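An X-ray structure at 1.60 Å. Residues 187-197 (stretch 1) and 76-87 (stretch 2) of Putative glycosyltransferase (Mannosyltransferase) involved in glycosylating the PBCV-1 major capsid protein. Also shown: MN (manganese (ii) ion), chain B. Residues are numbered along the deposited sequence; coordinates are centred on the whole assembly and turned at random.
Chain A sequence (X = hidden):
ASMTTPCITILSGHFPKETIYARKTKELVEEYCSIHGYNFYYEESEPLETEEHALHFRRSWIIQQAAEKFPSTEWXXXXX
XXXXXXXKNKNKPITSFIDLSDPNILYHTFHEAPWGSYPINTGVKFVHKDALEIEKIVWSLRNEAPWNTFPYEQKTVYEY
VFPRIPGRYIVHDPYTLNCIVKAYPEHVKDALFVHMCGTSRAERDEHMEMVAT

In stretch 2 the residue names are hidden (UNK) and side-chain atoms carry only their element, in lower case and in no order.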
ATOM      1  N   HIS A 187      -4.898 -18.020  -4.677  1.00 27.72           N
ATOM      2  CA  HIS A 187      -4.753 -16.928  -5.632  1.00 27.06           C
ATOM      3  C   HIS A 187      -3.324 -16.410  -5.680  1.00 26.63           C
ATOM      4  O   HIS A 187      -2.973 -15.658  -6.599  1.00 24.85           O
ATOM      5  CB  HIS A 187      -5.684 -15.758  -5.286  1.00 26.75           C
ATOM      6  CG  HIS A 187      -7.142 -16.053  -5.467  1.00 28.14           C
ATOM      7  ND1 HIS A 187      -7.781 -15.954  -6.686  1.00 28.46           N
ATOM      8  CD2 HIS A 187      -8.097 -16.403  -4.571  1.00 30.12           C
ATOM      9  CE1 HIS A 187      -9.061 -16.249  -6.536  1.00 30.46           C
ATOM     10  NE2 HIS A 187      -9.279 -16.520  -5.261  1.00 30.52           N
ATOM     11  N   VAL A 188      -2.511 -16.774  -4.689  1.00 26.96           N
ATOM     12  CA  VAL A 188      -1.134 -16.263  -4.577  1.00 27.60           C
ATOM     13  C   VAL A 188      -0.341 -16.459  -5.870  1.00 28.24           C
ATOM     14  O   VAL A 188       0.311 -15.531  -6.346  1.00 27.43           O
ATOM     15  CB  VAL A 188      -0.361 -16.890  -3.389  1.00 27.81           C
ATOM     16  CG1 VAL A 188       1.125 -16.522  -3.465  1.00 28.22           C
ATOM     17  CG2 VAL A 188      -0.948 -16.417  -2.057  1.00 27.09           C
ATOM     18  N   LYS A 189      -0.437 -17.657  -6.442  1.00 29.04           N
ATOM     19  CA  LYS A 189       0.242 -18.001  -7.700  1.00 30.22           C
ATOM     20  C   LYS A 189       0.021 -16.991  -8.835  1.00 29.05           C
ATOM     21  O   LYS A 189       0.935 -16.737  -9.628  1.00 29.22           O
ATOM     22  CB  LYS A 189      -0.180 -19.418  -8.154  1.00 30.36           C
ATOM     23  CG  LYS A 189      -1.641 -19.544  -8.638  1.00 32.50           C
ATOM     24  CD  LYS A 189      -2.056 -20.994  -8.952  1.00 32.92           C
ATOM     25  CE  LYS A 189      -3.434 -21.041  -9.591  1.00 34.68           C
ATOM     26  NZ  LYS A 189      -4.013 -22.422  -9.624  1.00 37.33           N
ATOM     27  N   ASP A 190      -1.188 -16.440  -8.919  1.00 28.08           N
ATOM     28  CA  ASP A 190      -1.579 -15.594 -10.042  1.00 27.36           C
ATOM     29  C   ASP A 190      -1.638 -14.120  -9.678  1.00 25.84           C
ATOM     30  O   ASP A 190      -2.026 -13.292 -10.506  1.00 25.48           O
ATOM     31  CB  ASP A 190      -2.934 -16.045 -10.598  1.00 28.31           C
ATOM     32  CG  ASP A 190      -2.850 -17.369 -11.345  1.00 31.63           C
ATOM     33  OD1 ASP A 190      -1.772 -17.691 -11.905  1.00 32.81           O
ATOM     34  OD2 ASP A 190      -3.871 -18.080 -11.363  1.00 35.88           O
ATOM     35  N   ALA A 191      -1.261 -13.790  -8.439  1.00 24.09           N
ATOM     36  CA  ALA A 191      -1.351 -12.402  -7.981  1.00 23.17           C
ATOM     37  C   ALA A 191      -0.241 -11.545  -8.584  1.00 22.53           C
ATOM     38  O   ALA A 191       0.752 -12.072  -9.079  1.00 23.41           O
ATOM     39  CB  ALA A 191      -1.281 -12.353  -6.451  1.00 23.52           C
ATOM     40  N   LEU A 192      -0.415 -10.227  -8.537  1.00 21.67           N
ATOM     41  CA  LEU A 192       0.689  -9.314  -8.774  1.00 21.21           C
ATOM     42  C   LEU A 192       1.304  -8.958  -7.419  1.00 21.02           C
ATOM     43  O   LEU A 192       2.499  -9.159  -7.217  1.00 21.86           O
ATOM     44  CB  LEU A 192       0.222  -8.041  -9.474  1.00 20.99           C
ATOM     45  CG  LEU A 192       1.326  -6.990  -9.672  1.00 21.09           C
ATOM     46  CD1 LEU A 192       2.492  -7.550 -10.522  1.00 21.05           C
ATOM     47  CD2 LEU A 192       0.689  -5.726 -10.320  1.00 21.10           C
ATOM     48  N   PHE A 193       0.480  -8.417  -6.510  1.00 20.38           N
ATOM     49  CA  PHE A 193       0.948  -8.033  -5.161  1.00 21.51           C
ATOM     50  C   PHE A 193       0.489  -9.034  -4.101  1.00 21.32           C
ATOM     51  O   PHE A 193      -0.706  -9.255  -3.916  1.00 21.57           O
ATOM     52  CB  PHE A 193       0.451  -6.620  -4.802  1.00 20.96           C
ATOM     53  CG  PHE A 193       0.967  -5.554  -5.731  1.00 20.93           C
ATOM     54  CD1 PHE A 193       2.320  -5.499  -6.051  1.00 22.35           C
ATOM     55  CD2 PHE A 193       0.103  -4.615  -6.295  1.00 19.11           C
ATOM     56  CE1 PHE A 193       2.823  -4.517  -6.915  1.00 22.89           C
ATOM     57  CE2 PHE A 193       0.588  -3.642  -7.143  1.00 19.88           C
ATOM     58  CZ  PHE A 193       1.956  -3.595  -7.462  1.00 21.35           C
ATOM     59  N   VAL A 194       1.463  -9.643  -3.425  1.00 22.13           N
ATOM     60  CA  VAL A 194       1.192 -10.660  -2.430  1.00 22.32           C
ATOM     61  C   VAL A 194       1.428 -10.036  -1.049  1.00 22.49           C
ATOM     62  O   VAL A 194       2.468  -9.430  -0.802  1.00 22.51           O
ATOM     63  CB  VAL A 194       2.102 -11.889  -2.627  1.00 22.88           C
ATOM     64  CG1 VAL A 194       1.839 -12.926  -1.538  1.00 23.57           C
ATOM     65  CG2 VAL A 194       1.890 -12.501  -4.017  1.00 23.90           C
ATOM     66  N   HIS A 195       0.475 -10.181  -0.137  1.00 21.71           N
ATOM     67  CA  HIS A 195       0.521  -9.414   1.097  1.00 21.47           C
ATOM     68  C   HIS A 195       0.672 -10.347   2.311  1.00 20.85           C
ATOM     69  O   HIS A 195      -0.215 -11.129   2.607  1.00 20.66           O
ATOM     70  CB  HIS A 195      -0.736  -8.542   1.190  1.00 21.33           C
ATOM     71  CG  HIS A 195      -0.803  -7.671   2.406  1.00 21.72           C
ATOM     72  ND1 HIS A 195      -1.897  -6.871   2.683  1.00 20.37           N
ATOM     73  CD2 HIS A 195       0.085  -7.457   3.412  1.00 21.94           C
ATOM     74  CE1 HIS A 195      -1.677  -6.205   3.807  1.00 21.70           C
ATOM     75  NE2 HIS A 195      -0.486  -6.548   4.274  1.00 22.57           N
ATOM     76  N   MET A 196       1.833 -10.306   2.955  1.00 20.61           N
ATOM     77  CA  MET A 196       2.079 -11.139   4.142  1.00 21.07           C
ATOM     78  C   MET A 196       1.466 -10.507   5.393  1.00 22.02           C
ATOM     79  O   MET A 196       2.164 -10.175   6.352  1.00 23.11           O
ATOM     80  CB  MET A 196       3.588 -11.367   4.322  1.00 21.10           C
ATOM     81  CG  MET A 196       4.286 -12.032   3.133  1.00 21.99           C
ATOM     82  SD  MET A 196       6.074 -12.175   3.434  1.00 21.82           S
ATOM     83  CE  MET A 196       6.542 -10.441   3.483  1.00 22.66           C
ATOM     84  N   CYS A 197       0.146 -10.386   5.390  1.00 22.21           N
ATOM     85  CA  CYS A 197      -0.565  -9.626   6.405  1.00 22.50           C
ATOM     86  C   CYS A 197      -0.696 -10.395   7.718  1.00 23.13           C
ATOM     87  O   CYS A 197      -1.006 -11.588   7.709  1.00 24.44           O
ATOM     88  CB  CYS A 197      -1.944  -9.284   5.856  1.00 21.47           C
ATOM     89  SG  CYS A 197      -2.897  -8.142   6.842  1.00 24.20           S
ATOM     90  N   UNK A  76      -0.160   7.466  -7.163  1.00 20.77           N
ATOM     91  CA  UNK A  76       0.744   6.994  -6.109  1.00 21.02           C
ATOM     92  C   UNK A  76       0.220   5.659  -5.639  1.00 22.07           C
ATOM     93  O   UNK A  76      -0.985   5.491  -5.468  1.00 23.08           O
ATOM     94  c   UNK A  76       2.534  11.737  -5.996  1.00 21.83           C
ATOM     95  c   UNK A  76       1.153  11.565  -6.104  1.00 21.96           C
ATOM     96  c   UNK A  76       1.382   9.292  -5.287  1.00 20.13           C
ATOM     97  c   UNK A  76       0.769   7.971  -4.932  1.00 20.78           C
ATOM     98  c   UNK A  76       2.759   9.486  -5.183  1.00 19.73           C
ATOM     99  c   UNK A  76       0.580  10.334  -5.750  1.00 19.84           C
ATOM    100  c   UNK A  76       3.328  10.699  -5.531  1.00 20.28           C
ATOM    101  N   UNK A  77       1.121   4.701  -5.456  1.00 21.27           N
ATOM    102  CA  UNK A  77       0.716   3.376  -5.001  1.00 21.18           C
ATOM    103  C   UNK A  77       1.507   3.064  -3.733  1.00 21.07           C
ATOM    104  O   UNK A  77       2.714   2.851  -3.797  1.00 21.40           O
ATOM    105  c   UNK A  77      -0.619   0.642  -5.135  1.00 21.98           C
ATOM    106  c   UNK A  77       1.059  -0.062  -6.857  1.00 22.12           C
ATOM    107  c   UNK A  77       0.991   2.330  -6.099  1.00 21.26           C
ATOM    108  c   UNK A  77       0.793   0.869  -5.690  1.00 21.44           C
ATOM    109  N   UNK A  78       0.827   3.054  -2.587  1.00 20.37           N
ATOM    110  CA  UNK A  78       1.454   2.644  -1.328  1.00 19.99           C
ATOM    111  C   UNK A  78       1.442   1.121  -1.219  1.00 20.61           C
ATOM    112  O   UNK A  78       0.384   0.523  -1.408  1.00 21.09           O
ATOM    113  c   UNK A  78       3.379   3.817   1.677  1.00 20.00           C
ATOM    114  c   UNK A  78       2.463   1.952   2.924  1.00 22.03           C
ATOM    115  c   UNK A  78       1.157   2.553   1.137  1.00 21.03           C
ATOM    116  c   UNK A  78       0.597   1.485   1.785  1.00 20.83           C
ATOM    117  c   UNK A  78       4.445   3.842   2.588  1.00 20.94           C
ATOM    118  n   UNK A  78       1.378   1.117   2.859  1.00 21.36           N
ATOM    119  c   UNK A  78       3.538   1.966   3.826  1.00 20.74           C
ATOM    120  c   UNK A  78       4.517   2.915   3.643  1.00 20.21           C
ATOM    121  c   UNK A  78       0.679   3.206  -0.116  1.00 20.59           C
ATOM    122  c   UNK A  78       2.367   2.858   1.845  1.00 20.22           C
ATOM    123  N   UNK A  79       2.592   0.519  -0.902  1.00 19.98           N
ATOM    124  CA  UNK A  79       2.672  -0.903  -0.538  1.00 19.78           C
ATOM    125  C   UNK A  79       3.319  -1.044   0.828  1.00 20.08           C
ATOM    126  O   UNK A  79       4.417  -0.496   1.059  1.00 20.41           O
ATOM    127  c   UNK A  79       3.555  -1.665  -1.537  1.00 19.46           C
ATOM    128  c   UNK A  79       4.143  -2.440  -3.823  1.00 21.87           C
ATOM    129  c   UNK A  79       1.712  -2.086  -3.251  1.00 21.76           C
ATOM    130  c   UNK A  79       3.146  -1.625  -3.003  1.00 19.86           C
ATOM    131  N   UNK A  80       2.669  -1.780   1.735  1.00 20.09           N
ATOM    132  CA  UNK A  80       3.299  -2.124   3.026  1.00 20.26           C
ATOM    133  C   UNK A  80       4.632  -2.805   2.747  1.00 20.32           C
ATOM    134  O   UNK A  80       4.797  -3.455   1.708  1.00 19.55           O
ATOM    135  c   UNK A  80       1.254  -2.501   4.503  1.00 21.98           C
ATOM    136  c   UNK A  80       2.452  -3.129   3.815  1.00 20.56           C
ATOM    137  o   UNK A  80       1.045  -1.275   4.376  1.00 21.58           O
ATOM    138  o   UNK A  80       0.518  -3.260   5.175  1.00 20.79           O
ATOM    139  N   UNK A  81       5.576  -2.701   3.673  1.00 19.64           N
ATOM    140  CA  UNK A  81       6.841  -3.419   3.507  1.00 20.26           C
ATOM    141  C   UNK A  81       6.681  -4.941   3.612  1.00 20.53           C
ATOM    142  O   UNK A  81       7.630  -5.690   3.326  1.00 20.33           O
ATOM    143  c   UNK A  81       7.889  -2.925   4.516  1.00 20.64           C
ATOM    144  o   UNK A  81       7.383  -3.025   5.841  1.00 21.51           O
ATOM    145  N   UNK A  82       5.485  -5.397   3.981  1.00 20.41           N
ATOM    146  CA  UNK A  82       5.194  -6.828   4.010  1.00 20.18           C
ATOM    147  C   UNK A  82       4.420  -7.266   2.736  1.00 20.58           C
ATOM    148  O   UNK A  82       3.838  -8.348   2.681  1.00 20.68           O
ATOM    149  o   UNK A  82       2.285  -6.252   5.166  1.00 26.01           O
ATOM    150  o   UNK A  82       3.714  -5.269   6.506  1.00 25.23           O
ATOM    151  c   UNK A  82       3.413  -6.168   5.681  1.00 23.57           C
ATOM    152  c   UNK A  82       4.469  -7.191   5.293  1.00 20.90           C
ATOM    153  N   UNK A  83       4.462  -6.424   1.705  1.00 20.34           N
ATOM    154  CA  UNK A  83       3.877  -6.770   0.404  1.00 21.02           C
ATOM    155  C   UNK A  83       5.018  -6.966  -0.601  1.00 21.87           C
ATOM    156  O   UNK A  83       5.993  -6.219  -0.583  1.00 21.69           O
ATOM    157  c   UNK A  83       2.502  -5.918  -1.530  1.00 21.02           C
ATOM    158  c   UNK A  83       2.915  -5.650  -0.100  1.00 20.60           C
ATOM    159  c   UNK A  83       1.672  -5.555   0.794  1.00 20.43           C
ATOM    160  N   UNK A  84       4.922  -7.969  -1.471  1.00 22.29           N
ATOM    161  CA  UNK A  84       5.947  -8.083  -2.510  1.00 22.78           C
ATOM    162  C   UNK A  84       5.334  -8.337  -3.877  1.00 23.07           C
ATOM    163  O   UNK A  84       4.139  -8.570  -4.000  1.00 23.03           O
ATOM    164  o   UNK A  84       4.846 -14.440  -1.904  1.00 27.15           O
ATOM    165  c   UNK A  84       5.839 -11.055  -0.928  1.00 22.46           C
ATOM    166  c   UNK A  84       5.316 -12.346  -0.848  1.00 23.79           C
ATOM    167  c   UNK A  84       5.351 -13.162  -1.976  1.00 24.74           C
ATOM    168  c   UNK A  84       6.389 -10.563  -2.111  1.00 23.93           C
ATOM    169  c   UNK A  84       5.908 -12.688  -3.160  1.00 23.67           C
ATOM    170  c   UNK A  84       6.964  -9.167  -2.169  1.00 23.73           C
ATOM    171  c   UNK A  84       6.429 -11.407  -3.221  1.00 24.43           C
ATOM    172  N   UNK A  85       6.174  -8.252  -4.899  1.00 22.34           N
ATOM    173  CA  UNK A  85       5.740  -8.517  -6.250  1.00 22.46           C
ATOM    174  C   UNK A  85       5.953 -10.001  -6.524  1.00 23.02           C
ATOM    175  O   UNK A  85       7.068 -10.516  -6.387  1.00 23.04           O
ATOM    176  c   UNK A  85       6.203  -6.150  -7.046  1.00 23.25           C
ATOM    177  c   UNK A  85       6.200  -8.057  -8.667  1.00 23.02           C
ATOM    178  c   UNK A  85       6.527  -7.649  -7.252  1.00 22.65           C
ATOM    179  N   UNK A  86       4.880 -10.689  -6.898  1.00 22.92           N
ATOM    180  CA  UNK A  86       4.951 -12.100  -7.297  1.00 23.86           C
ATOM    181  C   UNK A  86       5.899 -12.286  -8.499  1.00 23.81           C
ATOM    182  O   UNK A  86       5.607 -11.780  -9.585  1.00 23.11           O
ATOM    183  c   UNK A  86       3.544 -12.571  -7.672  1.00 24.12           C
ATOM    184  n   UNK A  86       2.368 -14.394  -8.753  1.00 27.66           N
ATOM    185  c   UNK A  86       3.506 -14.006  -8.189  1.00 26.56           C
ATOM    186  o   UNK A  86       4.486 -14.748  -8.093  1.00 27.54           O
ATOM    187  N   UNK A  87       7.023 -13.006  -8.310  1.00 24.66           N
ATOM    188  CA  UNK A  87       7.979 -13.160  -9.426  1.00 25.42           C
ATOM    189  C   UNK A  87       7.344 -13.676 -10.720  1.00 26.00           C
ATOM    190  O   UNK A  87       7.765 -13.265 -11.814  1.00 26.40           O
ATOM    191  c   UNK A  87       8.949 -13.990  -7.404  1.00 26.25           C
ATOM    192  c   UNK A  87       7.503 -13.670  -7.084  1.00 24.46           C
ATOM    193  c   UNK A  87       9.005 -14.160  -8.881  1.00 25.51           C
TER
HETATM  194 MN    MN B 214       0.601  -5.288   5.888  1.00 22.11          MN

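Position 76 carries one carbon and then a six-membered carbon ring, and touches nothing on stretch 1; it is F76. Position 77 has four carbons forked at the second. One terminal carbon lies 3.6 Å from CE2 of F193, and the residue is L77. At position 78 one carbon leads to fused five- and six-membered rings holding eight carbons and one nitrogen, which only tryptophan has: W78, out of reach of stretch 1.

Position 79 again shows four carbons forked at the second. One branch end sits over the face of the F193 ring, 4.2 Å from its centroid: L79. Position 80 has two carbons, the second bearing two oxygens. One oxygen is 2.1 Å from MN and 3.6 Å from NE2 of H195; the other accepts a hydrogen bond from NE1 of W78 at 2.9 Å, so this is D80. Position 81 has one carbon and one oxygen; its CA-to-CB bond points away from stretch 1, which it does not touch: S81.

Position 82 repeats the two-carbon, two-oxygen pattern; one oxygen is 2.1 Å from MN and 2.9 Å from NE2 of H195, since both bind the metal. This is D82. Position 83 has three carbons branched at CB, one of them over the face of the H195 ring, 3.9 Å from its centroid: V83. At position 84 a carbon precedes a six-carbon ring bearing an oxygen, and CB of V194 lies 3.8 Å from the ring centroid, over its face: Y84.

Position 85, another three-carbon side chain branched at CB, places a methyl 3.8 Å from CE1 of F193, at the ring edge, and is V85. Position 86 has two carbons, the second carrying one oxygen and one nitrogen. The nitrogen donates to O of K189 at 2.9 Å and to O of A191 at 2.8 Å, giving N86. Position 87 has three carbons closing a ring onto the backbone N and makes no contact with stretch 1: P87.

The contact is built on antiparallel strands. V194 and Y84 exchange backbone hydrogen bonds, N to O, at 2.9 Å each way; N of N86 to O of L192 and N of M196 to O of D82, both 2.8 Å, extend the ladder. F193 and H195 share one face with V83 and V85, while V194 packs against Y84 on the other. At one end the N86 amide ties down the loop before the strand; at the other, D80, D82 and H195 (NE2 to MN, 2.3 Å) join both stretches through manganese.

Stretch 2, residues 76-87: FLWLDSDVYVNP
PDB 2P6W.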